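Local coordinates for protein ribulose-5-phosphate reductase 1 (Staphylococcus aureus, PDB 6XHK) that catalyses the NADPH-dependent reduction of D-ribulose 5-phosphate to D-ribitol 5-phosphate, a step in the synthesis of poly(ribitol phosphate) wall teichoic acid, at residues 1-6 with 19-24; 25-30 with 120-125. One frame throughout, in Å; residues are numbered along the deposited sequence.

Interaction 1 (1-6 with 19-24)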
ATOM      1  N   MET A   1     -17.752 -21.411  17.897  1.00 94.27           N
ATOM      2  CA  MET A   1     -18.210 -20.204  17.193  1.00 92.30           C
ATOM      3  C   MET A   1     -18.155 -20.332  15.659  1.00 90.36           C
ATOM      4  O   MET A   1     -17.304 -21.031  15.133  1.00100.60           O
ATOM      5  CB  MET A   1     -17.400 -19.006  17.664  1.00 88.87           C
ATOM      6  CG  MET A   1     -18.031 -17.684  17.315  1.00 95.58           C
ATOM      7  SD  MET A   1     -17.410 -16.281  18.269  1.00100.27           S
ATOM      8  CE  MET A   1     -15.694 -16.204  17.822  1.00110.60           C
ATOM      9  N   ILE A   2     -19.081 -19.685  14.951  1.00 89.87           N
ATOM     10  CA  ILE A   2     -19.231 -19.843  13.505  1.00 89.96           C
ATOM     11  C   ILE A   2     -18.823 -18.551  12.818  1.00 98.81           C
ATOM     12  O   ILE A   2     -19.395 -17.482  13.084  1.00 87.42           O
ATOM     13  CB  ILE A   2     -20.663 -20.222  13.100  1.00 91.10           C
ATOM     14  CG1 ILE A   2     -21.069 -21.570  13.655  1.00 93.17           C
ATOM     15  CG2 ILE A   2     -20.762 -20.306  11.605  1.00 91.16           C
ATOM     16  CD1 ILE A   2     -20.147 -22.681  13.250  1.00 94.24           C
ATOM     17  N   ASN A   3     -17.867 -18.659  11.895  1.00 99.72           N
ATOM     18  CA  ASN A   3     -17.361 -17.521  11.134  1.00 86.66           C
ATOM     19  C   ASN A   3     -17.926 -17.572   9.720  1.00 86.97           C
ATOM     20  O   ASN A   3     -17.924 -18.631   9.085  1.00108.78           O
ATOM     21  CB  ASN A   3     -15.834 -17.535  11.099  1.00 86.30           C
ATOM     22  CG  ASN A   3     -15.238 -16.206  10.672  1.00 90.26           C
ATOM     23  OD1 ASN A   3     -15.918 -15.187  10.640  1.00 95.54           O
ATOM     24  ND2 ASN A   3     -13.951 -16.209  10.374  1.00 92.48           N
ATOM     25  N   GLN A   4     -18.450 -16.446   9.245  1.00 86.13           N
ATOM     26  CA  GLN A   4     -18.878 -16.341   7.859  1.00 86.35           C
ATOM     27  C   GLN A   4     -17.732 -15.733   7.067  1.00110.81           C
ATOM     28  O   GLN A   4     -17.289 -14.614   7.360  1.00 84.66           O
ATOM     29  CB  GLN A   4     -20.130 -15.482   7.697  1.00 89.28           C
ATOM     30  CG  GLN A   4     -21.324 -15.934   8.476  1.00 93.58           C
ATOM     31  CD  GLN A   4     -22.468 -14.949   8.406  1.00 97.72           C
ATOM     32  OE1 GLN A   4     -23.590 -15.319   8.020  1.00103.07           O
ATOM     33  NE2 GLN A   4     -22.195 -13.683   8.741  1.00 85.75           N
ATOM     34  N   VAL A   5     -17.247 -16.472   6.078  1.00110.61           N
ATOM     35  CA  VAL A   5     -16.208 -15.997   5.174  1.00101.93           C
ATOM     36  C   VAL A   5     -16.873 -15.625   3.859  1.00102.70           C
ATOM     37  O   VAL A   5     -17.728 -16.366   3.359  1.00110.07           O
ATOM     38  CB  VAL A   5     -15.121 -17.065   4.972  1.00 90.90           C
ATOM     39  CG1 VAL A   5     -14.165 -16.651   3.880  1.00 91.67           C
ATOM     40  CG2 VAL A   5     -14.383 -17.305   6.273  1.00 90.57           C
ATOM     41  N   TYR A   6     -16.512 -14.464   3.323  1.00 97.68           N
ATOM     42  CA  TYR A   6     -17.053 -13.964   2.061  1.00 99.33           C
ATOM     43  C   TYR A   6     -15.982 -14.166   0.997  1.00 97.21           C
ATOM     44  O   TYR A   6     -15.072 -13.342   0.832  1.00 94.54           O
ATOM     45  CB  TYR A   6     -17.505 -12.510   2.210  1.00102.06           C
ATOM     46  CG  TYR A   6     -18.564 -12.353   3.289  1.00107.42           C
ATOM     47  CD1 TYR A   6     -19.903 -12.687   3.037  1.00100.32           C
ATOM     48  CD2 TYR A   6     -18.212 -11.998   4.587  1.00112.81           C
ATOM     49  CE1 TYR A   6     -20.873 -12.583   4.031  1.00 91.08           C
ATOM     50  CE2 TYR A   6     -19.172 -11.901   5.591  1.00114.68           C
ATOM     51  CZ  TYR A   6     -20.498 -12.200   5.314  1.00103.34           C
ATOM     52  OH  TYR A   6     -21.432 -12.096   6.331  1.00103.53           O
ATOM     53  N   ASN A  19     -16.878 -21.629   8.531  1.00105.26           N
ATOM     54  CA  ASN A  19     -15.893 -22.461   9.209  1.00110.88           C
ATOM     55  C   ASN A  19     -15.973 -22.137  10.700  1.00111.12           C
ATOM     56  O   ASN A  19     -16.621 -21.168  11.103  1.00 90.71           O
ATOM     57  CB  ASN A  19     -14.477 -22.295   8.605  1.00111.26           C
ATOM     58  CG  ASN A  19     -13.840 -20.943   8.887  1.00114.95           C
ATOM     59  OD1 ASN A  19     -14.516 -19.959   9.131  1.00123.04           O
ATOM     60  ND2 ASN A  19     -12.514 -20.896   8.830  1.00122.31           N
ATOM     61  N   ASN A  20     -15.400 -23.011  11.521  1.00109.19           N
ATOM     62  CA  ASN A  20     -15.456 -22.832  12.962  1.00 92.76           C
ATOM     63  C   ASN A  20     -14.268 -22.019  13.433  1.00 91.39           C
ATOM     64  O   ASN A  20     -13.216 -22.002  12.790  1.00103.29           O
ATOM     65  CB  ASN A  20     -15.477 -24.167  13.691  1.00 99.86           C
ATOM     66  CG  ASN A  20     -16.742 -24.936  13.454  1.00112.68           C
ATOM     67  OD1 ASN A  20     -17.772 -24.680  14.095  1.00124.21           O
ATOM     68  ND2 ASN A  20     -16.679 -25.904  12.548  1.00110.05           N
ATOM     69  N   VAL A  21     -14.453 -21.328  14.560  1.00 90.43           N
ATOM     70  CA  VAL A  21     -13.432 -20.471  15.151  1.00 89.18           C
ATOM     71  C   VAL A  21     -13.354 -20.790  16.632  1.00 89.70           C
ATOM     72  O   VAL A  21     -14.374 -20.762  17.329  1.00 89.96           O
ATOM     73  CB  VAL A  21     -13.733 -18.975  14.939  1.00 87.43           C
ATOM     74  CG1 VAL A  21     -12.836 -18.122  15.827  1.00 86.47           C
ATOM     75  CG2 VAL A  21     -13.536 -18.606  13.489  1.00 86.96           C
ATOM     76  N   ASP A  22     -12.150 -21.104  17.109  1.00 90.67           N
ATOM     77  CA  ASP A  22     -11.951 -21.481  18.505  1.00 90.71           C
ATOM     78  C   ASP A  22     -11.582 -20.222  19.279  1.00110.76           C
ATOM     79  O   ASP A  22     -10.484 -19.684  19.115  1.00 88.46           O
ATOM     80  CB  ASP A  22     -10.869 -22.545  18.639  1.00 92.17           C
ATOM     81  CG  ASP A  22     -10.713 -23.040  20.054  1.00112.00           C
ATOM     82  OD1 ASP A  22     -11.205 -24.142  20.342  1.00124.62           O
ATOM     83  OD2 ASP A  22     -10.144 -22.322  20.894  1.00117.25           O
ATOM     84  N   ILE A  23     -12.514 -19.751  20.111  1.00116.08           N
ATOM     85  CA  ILE A  23     -12.307 -18.560  20.931  1.00109.07           C
ATOM     86  C   ILE A  23     -11.055 -18.725  21.782  1.00 88.05           C
ATOM     87  O   ILE A  23     -10.364 -17.750  22.094  1.00 87.09           O
ATOM     88  CB  ILE A  23     -13.578 -18.309  21.794  1.00108.01           C
ATOM     89  CG1 ILE A  23     -14.830 -18.251  20.910  1.00127.55           C
ATOM     90  CG2 ILE A  23     -13.483 -17.040  22.630  1.00 98.78           C
ATOM     91  CD1 ILE A  23     -15.577 -19.609  20.766  1.00143.72           C
ATOM     92  N   TYR A  24     -10.713 -19.962  22.135  1.00 89.52           N
ATOM     93  CA  TYR A  24      -9.749 -20.213  23.196  1.00 90.10           C
ATOM     94  C   TYR A  24      -8.380 -20.633  22.657  1.00 98.06           C
ATOM     95  O   TYR A  24      -7.632 -21.346  23.327  1.00108.55           O
ATOM     96  CB  TYR A  24     -10.317 -21.237  24.193  1.00 91.79           C
ATOM     97  CG  TYR A  24     -11.666 -20.804  24.794  1.00 91.98           C
ATOM     98  CD1 TYR A  24     -11.713 -19.943  25.893  1.00108.30           C
ATOM     99  CD2 TYR A  24     -12.878 -21.297  24.308  1.00 92.37           C
ATOM    100  CE1 TYR A  24     -12.924 -19.521  26.443  1.00115.22           C
ATOM    101  CE2 TYR A  24     -14.099 -20.890  24.864  1.00 99.72           C
ATOM    102  CZ  TYR A  24     -14.113 -20.003  25.934  1.00105.87           C
ATOM    103  OH  TYR A  24     -15.301 -19.581  26.506  1.00106.14           O
TER
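Asn-3 and Asn-19 are a hydrogen-bonded pair in the antiparallel beta hairpin formed by strands 2-10 and 13-20. The bond from Asn-3 N to Asn-19 O is 2.9 Å and nearly straight. The return bond, Asn-19 N to Asn-3 O, measures 3.2 Å. One step on, Ile-2 and Asn-20 form a non-hydrogen-bonded pair. Their side chains lie side by side, pointing the same way, and Ile-2 CD1 comes up to Asn-20 OD1. Beyond strand 13-20 the pairing goes on, with Val-21 N donating to Met-1 O at 2.9 Å; the bond from Met-1 N to Val-21 O is weak.

The side chains of Asn-3 and Asn-19 also run side by side, their amide planes 26° apart. Asn-19 OD1 touches the CB of Asn-3, not its amide. Asn-3 CG is anti to the backbone N (chi1 -164°), beside the carbonyl carbon. Asn-3 ND2 is hydrogen-bonded to Phe-120 O. Val-21 CG2 packs on Asn-3 CB at 3.5 Å. Met-1 lies alongside Val-21, CE against CG1 at 4.0 Å, and crosses Ile-23 at about a right angle.

Further out, the backbone of Gln-4 is bonded to that of Asp-119, and Gln-4 NE2 also bonds to Asp-119 OD2. Asn-3 touches Asp-119, and Val-5 touches Gln-118. At the chain start, Ile-23 CD1 rests 3.6 Å from Met-1 CB.

Interaction 2 (25-30 with 120-125)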
ATOM      1  N   SER A  25      -8.023 -20.169  21.465  1.00 91.01           N
ATOM      2  CA  SER A  25      -6.773 -20.522  20.812  1.00 90.07           C
ATOM      3  C   SER A  25      -5.730 -19.414  20.991  1.00108.13           C
ATOM      4  O   SER A  25      -6.029 -18.307  21.456  1.00 87.83           O
ATOM      5  CB  SER A  25      -7.032 -20.824  19.332  1.00 90.18           C
ATOM      6  OG  SER A  25      -7.458 -19.672  18.636  1.00 88.62           O
ATOM      7  N   ASP A  26      -4.473 -19.732  20.626  1.00106.20           N
ATOM      8  CA  ASP A  26      -3.368 -18.796  20.802  1.00106.59           C
ATOM      9  C   ASP A  26      -3.407 -17.666  19.786  1.00116.34           C
ATOM     10  O   ASP A  26      -2.421 -16.940  19.602  1.00126.47           O
ATOM     11  CB  ASP A  26      -2.028 -19.529  20.741  1.00111.90           C
ATOM     12  CG  ASP A  26      -0.896 -18.721  21.354  1.00132.68           C
ATOM     13  OD1 ASP A  26      -1.186 -17.792  22.142  1.00136.66           O
ATOM     14  OD2 ASP A  26       0.283 -19.017  21.054  1.00156.37           O
ATOM     15  N   TYR A  27      -4.543 -17.515  19.123  1.00110.82           N
ATOM     16  CA  TYR A  27      -4.775 -16.430  18.197  1.00 95.54           C
ATOM     17  C   TYR A  27      -5.475 -15.295  18.937  1.00 99.67           C
ATOM     18  O   TYR A  27      -5.898 -15.424  20.091  1.00111.01           O
ATOM     19  CB  TYR A  27      -5.594 -16.937  17.012  1.00 98.21           C
ATOM     20  CG  TYR A  27      -4.815 -17.853  16.097  1.00116.70           C
ATOM     21  CD1 TYR A  27      -5.467 -18.783  15.298  1.00126.58           C
ATOM     22  CD2 TYR A  27      -3.421 -17.813  16.053  1.00128.86           C
ATOM     23  CE1 TYR A  27      -4.763 -19.637  14.459  1.00130.90           C
ATOM     24  CE2 TYR A  27      -2.706 -18.663  15.221  1.00135.61           C
ATOM     25  CZ  TYR A  27      -3.389 -19.573  14.427  1.00140.80           C
ATOM     26  OH  TYR A  27      -2.704 -20.422  13.593  1.00156.23           O
ATOM     27  N   VAL A  28      -5.573 -14.156  18.273  1.00 84.16           N
ATOM     28  CA  VAL A  28      -6.356 -13.023  18.739  1.00 83.37           C
ATOM     29  C   VAL A  28      -7.473 -12.812  17.715  1.00 82.93           C
ATOM     30  O   VAL A  28      -7.209 -12.568  16.533  1.00 95.93           O
ATOM     31  CB  VAL A  28      -5.479 -11.776  18.976  1.00 83.11           C
ATOM     32  CG1 VAL A  28      -4.561 -11.552  17.856  1.00 84.61           C
ATOM     33  CG2 VAL A  28      -6.313 -10.538  19.096  1.00 82.54           C
ATOM     34  N   ILE A  29      -8.719 -12.999  18.147  1.00 86.67           N
ATOM     35  CA  ILE A  29      -9.875 -12.922  17.256  1.00 84.12           C
ATOM     36  C   ILE A  29     -10.275 -11.462  17.110  1.00 81.99           C
ATOM     37  O   ILE A  29     -10.489 -10.767  18.102  1.00 81.91           O
ATOM     38  CB  ILE A  29     -11.049 -13.768  17.779  1.00 83.11           C
ATOM     39  CG1 ILE A  29     -10.703 -15.265  17.763  1.00 84.07           C
ATOM     40  CG2 ILE A  29     -12.287 -13.518  16.950  1.00 82.92           C
ATOM     41  CD1 ILE A  29     -10.035 -15.759  19.026  1.00105.34           C
ATOM     42  N   VAL A  30     -10.380 -11.000  15.870  1.00 81.74           N
ATOM     43  CA  VAL A  30     -10.470  -9.583  15.533  1.00 81.41           C
ATOM     44  C   VAL A  30     -11.656  -9.378  14.608  1.00 87.08           C
ATOM     45  O   VAL A  30     -11.825 -10.126  13.637  1.00 81.43           O
ATOM     46  CB  VAL A  30      -9.170  -9.089  14.868  1.00 81.48           C
ATOM     47  CG1 VAL A  30      -9.198  -7.604  14.620  1.00 81.45           C
ATOM     48  CG2 VAL A  30      -7.990  -9.421  15.756  1.00 81.73           C
ATOM     49  N   PHE A 120     -14.719 -12.681  11.380  1.00 90.14           N
ATOM     50  CA  PHE A 120     -13.627 -12.646  12.345  1.00 86.02           C
ATOM     51  C   PHE A 120     -12.324 -13.031  11.652  1.00 89.32           C
ATOM     52  O   PHE A 120     -12.310 -13.918  10.794  1.00 98.87           O
ATOM     53  CB  PHE A 120     -13.862 -13.603  13.512  1.00 92.35           C
ATOM     54  CG  PHE A 120     -15.113 -13.322  14.291  1.00100.24           C
ATOM     55  CD1 PHE A 120     -15.166 -12.292  15.214  1.00 95.97           C
ATOM     56  CD2 PHE A 120     -16.217 -14.177  14.160  1.00 97.76           C
ATOM     57  CE1 PHE A 120     -16.318 -12.062  15.930  1.00102.87           C
ATOM     58  CE2 PHE A 120     -17.365 -13.976  14.882  1.00 92.90           C
ATOM     59  CZ  PHE A 120     -17.417 -12.915  15.773  1.00102.17           C
ATOM     60  N   VAL A 121     -11.236 -12.367  12.031  1.00 84.76           N
ATOM     61  CA  VAL A 121      -9.900 -12.636  11.503  1.00 82.14           C
ATOM     62  C   VAL A 121      -9.016 -13.058  12.663  1.00 83.45           C
ATOM     63  O   VAL A 121      -8.910 -12.335  13.658  1.00 90.15           O
ATOM     64  CB  VAL A 121      -9.306 -11.412  10.786  1.00 78.93           C
ATOM     65  CG1 VAL A 121      -7.996 -11.756  10.171  1.00 79.28           C
ATOM     66  CG2 VAL A 121     -10.233 -10.957   9.687  1.00 78.33           C
ATOM     67  N   LEU A 122      -8.379 -14.219  12.540  1.00 85.53           N
ATOM     68  CA  LEU A 122      -7.474 -14.700  13.578  1.00 91.41           C
ATOM     69  C   LEU A 122      -6.047 -14.304  13.241  1.00 81.73           C
ATOM     70  O   LEU A 122      -5.597 -14.484  12.113  1.00 81.65           O
ATOM     71  CB  LEU A 122      -7.566 -16.211  13.736  1.00 81.96           C
ATOM     72  CG  LEU A 122      -9.002 -16.632  13.961  1.00 91.96           C
ATOM     73  CD1 LEU A 122      -9.644 -17.082  12.647  1.00105.85           C
ATOM     74  CD2 LEU A 122      -8.998 -17.715  14.974  1.00 84.60           C
ATOM     75  N   LEU A 123      -5.341 -13.769  14.220  1.00 82.38           N
ATOM     76  CA  LEU A 123      -4.024 -13.210  14.002  1.00 82.92           C
ATOM     77  C   LEU A 123      -3.087 -13.663  15.103  1.00101.68           C
ATOM     78  O   LEU A 123      -3.502 -13.905  16.235  1.00109.43           O
ATOM     79  CB  LEU A 123      -4.062 -11.684  13.966  1.00 82.62           C
ATOM     80  CG  LEU A 123      -5.035 -11.044  12.981  1.00 81.56           C
ATOM     81  CD1 LEU A 123      -4.897  -9.550  13.033  1.00 81.65           C
ATOM     82  CD2 LEU A 123      -4.777 -11.543  11.578  1.00 84.10           C
ATOM     83  N   ASN A 124      -1.817 -13.789  14.764  1.00104.91           N
ATOM     84  CA  ASN A 124      -0.878 -13.992  15.843  1.00105.85           C
ATOM     85  C   ASN A 124      -0.691 -12.683  16.595  1.00 94.14           C
ATOM     86  O   ASN A 124      -1.004 -11.597  16.104  1.00 85.89           O
ATOM     87  CB  ASN A 124       0.443 -14.539  15.306  1.00105.79           C
ATOM     88  CG  ASN A 124       0.263 -15.882  14.638  1.00108.60           C
ATOM     89  OD1 ASN A 124      -0.090 -15.953  13.458  1.00100.76           O
ATOM     90  ND2 ASN A 124       0.417 -16.957  15.412  1.00120.64           N
ATOM     91  N   HIS A 125      -0.204 -12.796  17.819  1.00 87.77           N
ATOM     92  CA  HIS A 125      -0.087 -11.603  18.632  1.00 88.30           C
ATOM     93  C   HIS A 125       0.892 -10.618  18.032  1.00103.18           C
ATOM     94  O   HIS A 125       0.733  -9.409  18.224  1.00 88.74           O
ATOM     95  CB  HIS A 125       0.311 -12.029  20.024  1.00 98.46           C
ATOM     96  CG  HIS A 125      -0.799 -12.716  20.732  1.00107.76           C
ATOM     97  ND1 HIS A 125      -0.991 -14.076  20.640  1.00109.98           N
ATOM     98  CD2 HIS A 125      -1.823 -12.233  21.473  1.00110.97           C
ATOM     99  CE1 HIS A 125      -2.069 -14.409  21.327  1.00115.19           C
ATOM    100  NE2 HIS A 125      -2.592 -13.309  21.842  1.00114.70           N
TER
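Tyr-27 lies across Leu-122 at about a right angle, and its CD1 is 3.7 Å from Leu-122 CB. On another side of the same ring, Asn-124 ND2 sits at the edge near CE2, 3.6 Å away. The amide plane is turned 82° from the ring plane. Ile-29 lies side by side with Leu-122, with CG1 against CD2. Ile-29 CG2, anti to the backbone N, meets Phe-120 CD1 at 3.6 Å.

These side chains ride on an antiparallel strand pair, 28-30 with 121-123, in the GroES-like domain of the zinc-containing alcohol dehydrogenase family. The strand axes run at 149° to each other. Val-28 exchanges two backbone hydrogen bonds with Leu-123, and Val-30 does the same with Val-121. On the face of Val-28 and Val-30, Val-30 CG2 meets Leu-123 CD1 at 4.1 Å, the two side chains crossing at about a right angle. Strand 65-73 pairs with the other edge of strand 28-36; there Ile-29 is bonded to Val-71 through the backbone.

At the far end the side chains of Asp-26 and His-125 cross at about a right angle, with the carboxylate and ring planes 43° apart. Asp-26 O lies at the ring edge, 3.1 Å from His-125 CE1. His-125 NE2 is hydrogen-bonded to Asp-73 OD1.

Overall arrangement
Interactions 1 and 2 follow one another along the chain, with centres 11 Å apart. They touch directly. The bond from Asn-3 ND2 to Phe-120 O, 2.8 Å long, ties the N-terminal hairpin to segment 120-125. Val-21 CG1 packs on Leu-122 CD2 at 4.0 Å, and Ile-23 O meets Ile-29 CD1 at 3.7 Å. Ser-25 OG is bonded to Asp-22 O where 19-24 passes into 25-30. Both contacts lie on the same side of the chain's centre. His-64, predicted to bind the catalytic zinc, has its side chain about 9 Å from that of Val-121 and about 11 Å from that of Val-5.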